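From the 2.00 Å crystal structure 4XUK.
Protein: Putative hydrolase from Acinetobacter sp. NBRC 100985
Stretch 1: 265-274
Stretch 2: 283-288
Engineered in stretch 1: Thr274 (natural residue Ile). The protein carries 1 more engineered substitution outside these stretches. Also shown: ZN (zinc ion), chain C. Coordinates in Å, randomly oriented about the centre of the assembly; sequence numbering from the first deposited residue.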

ATOM      1  N   HIS A 265     -11.979  -5.181  -4.894  1.00 16.85           N
ATOM      2  CA  HIS A 265     -11.173  -5.009  -6.114  1.00 15.24           C
ATOM      3  C   HIS A 265     -10.316  -3.745  -6.201  1.00 18.03           C
ATOM      4  O   HIS A 265      -9.974  -3.316  -7.306  1.00 16.04           O
ATOM      5  CB  HIS A 265     -12.071  -5.104  -7.357  1.00 17.88           C
ATOM      6  CG  HIS A 265     -12.659  -6.460  -7.556  1.00 17.88           C
ATOM      7  ND1 HIS A 265     -11.939  -7.614  -7.346  1.00 20.46           N
ATOM      8  CD2 HIS A 265     -13.905  -6.848  -7.930  1.00 16.45           C
ATOM      9  CE1 HIS A 265     -12.719  -8.659  -7.580  1.00 17.25           C
ATOM     10  NE2 HIS A 265     -13.907  -8.217  -7.944  1.00 20.17           N
ATOM     11  N   LEU A 266      -9.970  -3.145  -5.064  1.00 16.44           N
ATOM     12  CA  LEU A 266      -8.978  -2.066  -5.065  1.00 15.35           C
ATOM     13  C   LEU A 266      -7.674  -2.656  -4.525  1.00 16.40           C
ATOM     14  O   LEU A 266      -7.705  -3.695  -3.862  1.00 16.33           O
ATOM     15  CB  LEU A 266      -9.477  -0.862  -4.244  1.00 16.30           C
ATOM     16  CG  LEU A 266     -10.693  -0.178  -4.874  1.00 18.93           C
ATOM     17  CD1 LEU A 266     -11.223   0.996  -4.041  1.00 17.42           C
ATOM     18  CD2 LEU A 266     -10.370   0.272  -6.278  1.00 19.67           C
ATOM     19  N   PRO A 267      -6.519  -2.036  -4.847  1.00 16.38           N
ATOM     20  CA  PRO A 267      -5.223  -2.648  -4.517  1.00 15.39           C
ATOM     21  C   PRO A 267      -5.084  -3.062  -3.058  1.00 17.67           C
ATOM     22  O   PRO A 267      -5.230  -2.214  -2.155  1.00 16.27           O
ATOM     23  CB  PRO A 267      -4.224  -1.541  -4.864  1.00 18.42           C
ATOM     24  CG  PRO A 267      -4.883  -0.826  -6.024  1.00 22.22           C
ATOM     25  CD  PRO A 267      -6.358  -0.818  -5.665  1.00 15.26           C
ATOM     26  N   PHE A 268      -4.821  -4.353  -2.838  1.00 15.89           N
ATOM     27  CA  PHE A 268      -4.650  -4.894  -1.486  1.00 19.27           C
ATOM     28  C   PHE A 268      -3.752  -4.000  -0.648  1.00 18.54           C
ATOM     29  O   PHE A 268      -2.688  -3.574  -1.115  1.00 20.02           O
ATOM     30  CB  PHE A 268      -4.068  -6.314  -1.530  1.00 16.92           C
ATOM     31  CG  PHE A 268      -3.843  -6.908  -0.170  1.00 18.40           C
ATOM     32  CD1 PHE A 268      -4.862  -7.594   0.473  1.00 16.67           C
ATOM     33  CD2 PHE A 268      -2.618  -6.759   0.476  1.00 20.31           C
ATOM     34  CE1 PHE A 268      -4.668  -8.122   1.722  1.00 17.01           C
ATOM     35  CE2 PHE A 268      -2.414  -7.290   1.737  1.00 16.45           C
ATOM     36  CZ  PHE A 268      -3.430  -7.973   2.355  1.00 19.35           C
ATOM     37  N   PRO A 269      -4.144  -3.728   0.607  1.00 19.29           N
ATOM     38  CA  PRO A 269      -5.266  -4.267   1.397  1.00 16.33           C
ATOM     39  C   PRO A 269      -6.670  -3.825   0.980  1.00 18.46           C
ATOM     40  O   PRO A 269      -7.639  -4.395   1.503  1.00 19.76           O
ATOM     41  CB  PRO A 269      -4.962  -3.767   2.815  1.00 19.85           C
ATOM     42  CG  PRO A 269      -4.101  -2.576   2.624  1.00 21.56           C
ATOM     43  CD  PRO A 269      -3.265  -2.876   1.422  1.00 17.03           C
ATOM     44  N   GLY A 270      -6.800  -2.855   0.075  1.00 15.38           N
ATOM     45  CA  GLY A 270      -8.121  -2.456  -0.398  1.00 15.21           C
ATOM     46  C   GLY A 270      -8.879  -1.562   0.571  1.00 17.79           C
ATOM     47  O   GLY A 270     -10.100  -1.399   0.462  1.00 15.91           O
ATOM     48  N   ILE A 271      -8.149  -0.973   1.513  1.00 16.67           N
ATOM     49  CA  ILE A 271      -8.741  -0.111   2.528  1.00 16.08           C
ATOM     50  C   ILE A 271      -8.201   1.310   2.343  1.00 15.45           C
ATOM     51  O   ILE A 271      -6.992   1.523   2.172  1.00 17.56           O
ATOM     52  CB  ILE A 271      -8.417  -0.640   3.952  1.00 15.12           C
ATOM     53  CG1 ILE A 271      -8.921  -2.080   4.129  1.00 14.48           C
ATOM     54  CG2 ILE A 271      -9.015   0.262   5.027  1.00 18.41           C
ATOM     55  CD1 ILE A 271      -8.554  -2.697   5.507  1.00 14.78           C
ATOM     56  N   GLY A 272      -9.093   2.286   2.348  1.00 18.83           N
ATOM     57  CA  GLY A 272      -8.692   3.658   2.078  1.00 16.71           C
ATOM     58  C   GLY A 272      -9.880   4.598   2.108  1.00 20.84           C
ATOM     59  O   GLY A 272     -10.908   4.295   2.712  1.00 18.46           O
ATOM     60  N   HIS A 273      -9.736   5.743   1.451  1.00 21.17           N
ATOM     61  CA  HIS A 273     -10.780   6.755   1.429  1.00 16.17           C
ATOM     62  C   HIS A 273     -10.842   7.333   0.022  1.00 19.70           C
ATOM     63  O   HIS A 273      -9.905   7.150  -0.761  1.00 18.47           O
ATOM     64  CB  HIS A 273     -10.428   7.866   2.406  1.00 18.00           C
ATOM     65  CG  HIS A 273     -10.365   7.420   3.836  1.00 18.04           C
ATOM     66  ND1 HIS A 273      -9.250   6.818   4.381  1.00 17.25           N
ATOM     67  CD2 HIS A 273     -11.277   7.500   4.835  1.00 21.24           C
ATOM     68  CE1 HIS A 273      -9.476   6.549   5.657  1.00 20.11           C
ATOM     69  NE2 HIS A 273     -10.695   6.957   5.959  1.00 21.44           N
ATOM     70  N   THR A 274     -11.935   8.013  -0.318  1.00 20.56           N
ATOM     71  CA  THR A 274     -11.983   8.681  -1.618  1.00 18.93           C
ATOM     72  C   THR A 274     -12.072  10.193  -1.503  1.00 20.17           C
ATOM     73  O   THR A 274     -12.863  10.741  -0.719  1.00 18.71           O
ATOM     74  CB  THR A 274     -13.078   8.116  -2.578  1.00 25.81           C
ATOM     75  OG1 THR A 274     -13.871   9.181  -3.119  1.00 29.65           O
ATOM     76  CG2 THR A 274     -13.966   7.162  -1.872  1.00 20.09           C
ATOM     77  N   GLN A 283     -10.271  10.356  -6.424  1.00 16.95           N
ATOM     78  CA  GLN A 283      -8.923   9.817  -6.248  1.00 18.90           C
ATOM     79  C   GLN A 283      -8.916   8.850  -5.062  1.00 21.18           C
ATOM     80  O   GLN A 283      -9.458   9.162  -3.996  1.00 20.30           O
ATOM     81  CB  GLN A 283      -7.902  10.947  -6.036  1.00 19.25           C
ATOM     82  CG  GLN A 283      -6.456  10.460  -5.824  1.00 19.49           C
ATOM     83  CD  GLN A 283      -5.459  11.602  -5.608  1.00 23.79           C
ATOM     84  OE1 GLN A 283      -5.711  12.743  -5.993  1.00 23.38           O
ATOM     85  NE2 GLN A 283      -4.320  11.292  -4.982  1.00 19.59           N
ATOM     86  N   TRP A 284      -8.340   7.667  -5.265  1.00 18.03           N
ATOM     87  CA  TRP A 284      -8.279   6.649  -4.231  1.00 17.53           C
ATOM     88  C   TRP A 284      -7.068   6.935  -3.363  1.00 17.76           C
ATOM     89  O   TRP A 284      -5.941   6.975  -3.869  1.00 15.58           O
ATOM     90  CB  TRP A 284      -8.126   5.272  -4.883  1.00 15.17           C
ATOM     91  CG  TRP A 284      -7.849   4.140  -3.938  1.00 19.82           C
ATOM     92  CD1 TRP A 284      -6.719   3.365  -3.882  1.00 19.22           C
ATOM     93  CD2 TRP A 284      -8.726   3.643  -2.923  1.00 17.44           C
ATOM     94  NE1 TRP A 284      -6.845   2.415  -2.883  1.00 17.78           N
ATOM     95  CE2 TRP A 284      -8.070   2.569  -2.282  1.00 18.88           C
ATOM     96  CE3 TRP A 284     -10.000   4.004  -2.492  1.00 17.93           C
ATOM     97  CZ2 TRP A 284      -8.654   1.853  -1.231  1.00 18.81           C
ATOM     98  CZ3 TRP A 284     -10.575   3.297  -1.449  1.00 20.17           C
ATOM     99  CH2 TRP A 284      -9.905   2.231  -0.835  1.00 17.33           C
ATOM    100  N   ILE A 285      -7.305   7.134  -2.067  1.00 19.04           N
ATOM    101  CA  ILE A 285      -6.226   7.343  -1.109  1.00 17.89           C
ATOM    102  C   ILE A 285      -6.082   6.080  -0.256  1.00 18.15           C
ATOM    103  O   ILE A 285      -6.904   5.837   0.625  1.00 17.59           O
ATOM    104  CB  ILE A 285      -6.546   8.514  -0.155  1.00 21.24           C
ATOM    105  CG1 ILE A 285      -7.160   9.708  -0.906  1.00 19.58           C
ATOM    106  CG2 ILE A 285      -5.302   8.921   0.599  1.00 18.77           C
ATOM    107  CD1 ILE A 285      -6.252  10.264  -1.996  1.00 22.16           C
ATOM    108  N   PRO A 286      -5.041   5.273  -0.502  1.00 19.67           N
ATOM    109  CA  PRO A 286      -4.882   4.076   0.337  1.00 19.37           C
ATOM    110  C   PRO A 286      -4.509   4.443   1.777  1.00 21.26           C
ATOM    111  O   PRO A 286      -3.928   5.506   2.027  1.00 16.68           O
ATOM    112  CB  PRO A 286      -3.741   3.305  -0.352  1.00 20.51           C
ATOM    113  CG  PRO A 286      -3.010   4.328  -1.169  1.00 27.75           C
ATOM    114  CD  PRO A 286      -4.041   5.349  -1.583  1.00 22.10           C
ATOM    115  N   ILE A 287      -4.872   3.601   2.735  1.00 19.38           N
ATOM    116  CA  ILE A 287      -4.474   3.894   4.108  1.00 18.52           C
ATOM    117  C   ILE A 287      -2.968   3.748   4.242  1.00 18.74           C
ATOM    118  O   ILE A 287      -2.317   3.094   3.416  1.00 20.49           O
ATOM    119  CB  ILE A 287      -5.179   3.010   5.139  1.00 17.77           C
ATOM    120  CG1 ILE A 287      -5.068   1.537   4.754  1.00 22.17           C
ATOM    121  CG2 ILE A 287      -6.638   3.413   5.277  1.00 22.61           C
ATOM    122  CD1 ILE A 287      -4.404   0.720   5.818  1.00 26.58           C
ATOM    123  N   HIS A 288      -2.421   4.376   5.275  1.00 20.13           N
ATOM    124  CA  HIS A 288      -0.978   4.447   5.469  1.00 19.87           C
ATOM    125  C   HIS A 288      -0.605   3.341   6.466  1.00 21.09           C
ATOM    126  O   HIS A 288      -1.100   3.338   7.599  1.00 21.38           O
ATOM    127  CB  HIS A 288      -0.627   5.844   6.010  1.00 19.86           C
ATOM    128  CG  HIS A 288       0.844   6.139   6.075  1.00 21.03           C
ATOM    129  ND1 HIS A 288       1.347   7.424   6.034  1.00 18.93           N
ATOM    130  CD2 HIS A 288       1.916   5.321   6.191  1.00 18.94           C
ATOM    131  CE1 HIS A 288       2.665   7.383   6.111  1.00 17.94           C
ATOM    132  NE2 HIS A 288       3.037   6.119   6.209  1.00 19.08           N
TER
HETATM  133 ZN    ZN C 401     -15.742  -9.463  -7.906  1.00 20.00          ZN
HETATM  134  O   HOH W   1      -5.028   0.452  -2.038  1.00 18.86           O
HETATM  135  O   HOH W   2      -6.683   6.472   3.192  1.00 18.17           O

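Strands 271-274 and 283-286 run antiparallel, their N-to-C directions 143° apart and their axes approaching to 4.7 Å. Gln283 opens the pairing through its backbone: its O lies 3.5 Å from CA of the engineered Thr274, with an angle at H of 145°, a CA-H...O contact, while its side chain leads away.

Trp284 is the residue most covered by the other stretch, with 134 Å² buried against it. Its indole packs against the loop before strand 271-274, and Leu266 CD1 sits 3.5 Å from the centroid of its six-membered ring, 10° off the normal, a CH-pi contact over the face. The ring also closes on the backbone, with Trp284 CH2 3.3 Å from Gly272 N. Its polar edge is satisfied through water 1, which accepts from Trp284 NE1 (2.8 Å) and donates to Pro267 O (2.7 Å).

Ile285 and His273 form the hydrogen-bonded pair: Ile285 N donates to His273 O (2.9 Å, 168°), and His273 N to Ile285 O (3.0 Å, 156°). Water 2 donates to Ile285 O (2.7 Å) and lies 2.9 Å from His273 ND1, tying the imidazole to the strand.

Pro286 faces Gly272, CA to CA 4.2 Å; an ideal CB on Gly272 would fall 2.4 Å from Ile285 O and 2.8 Å from Trp284 CZ2, both clashes.

Beyond the strand, Ile287 N donates to Ile271 O (3.0 Å, 162°), and Ile287 CG2 meets Ile271 CG2 at 4.0 Å.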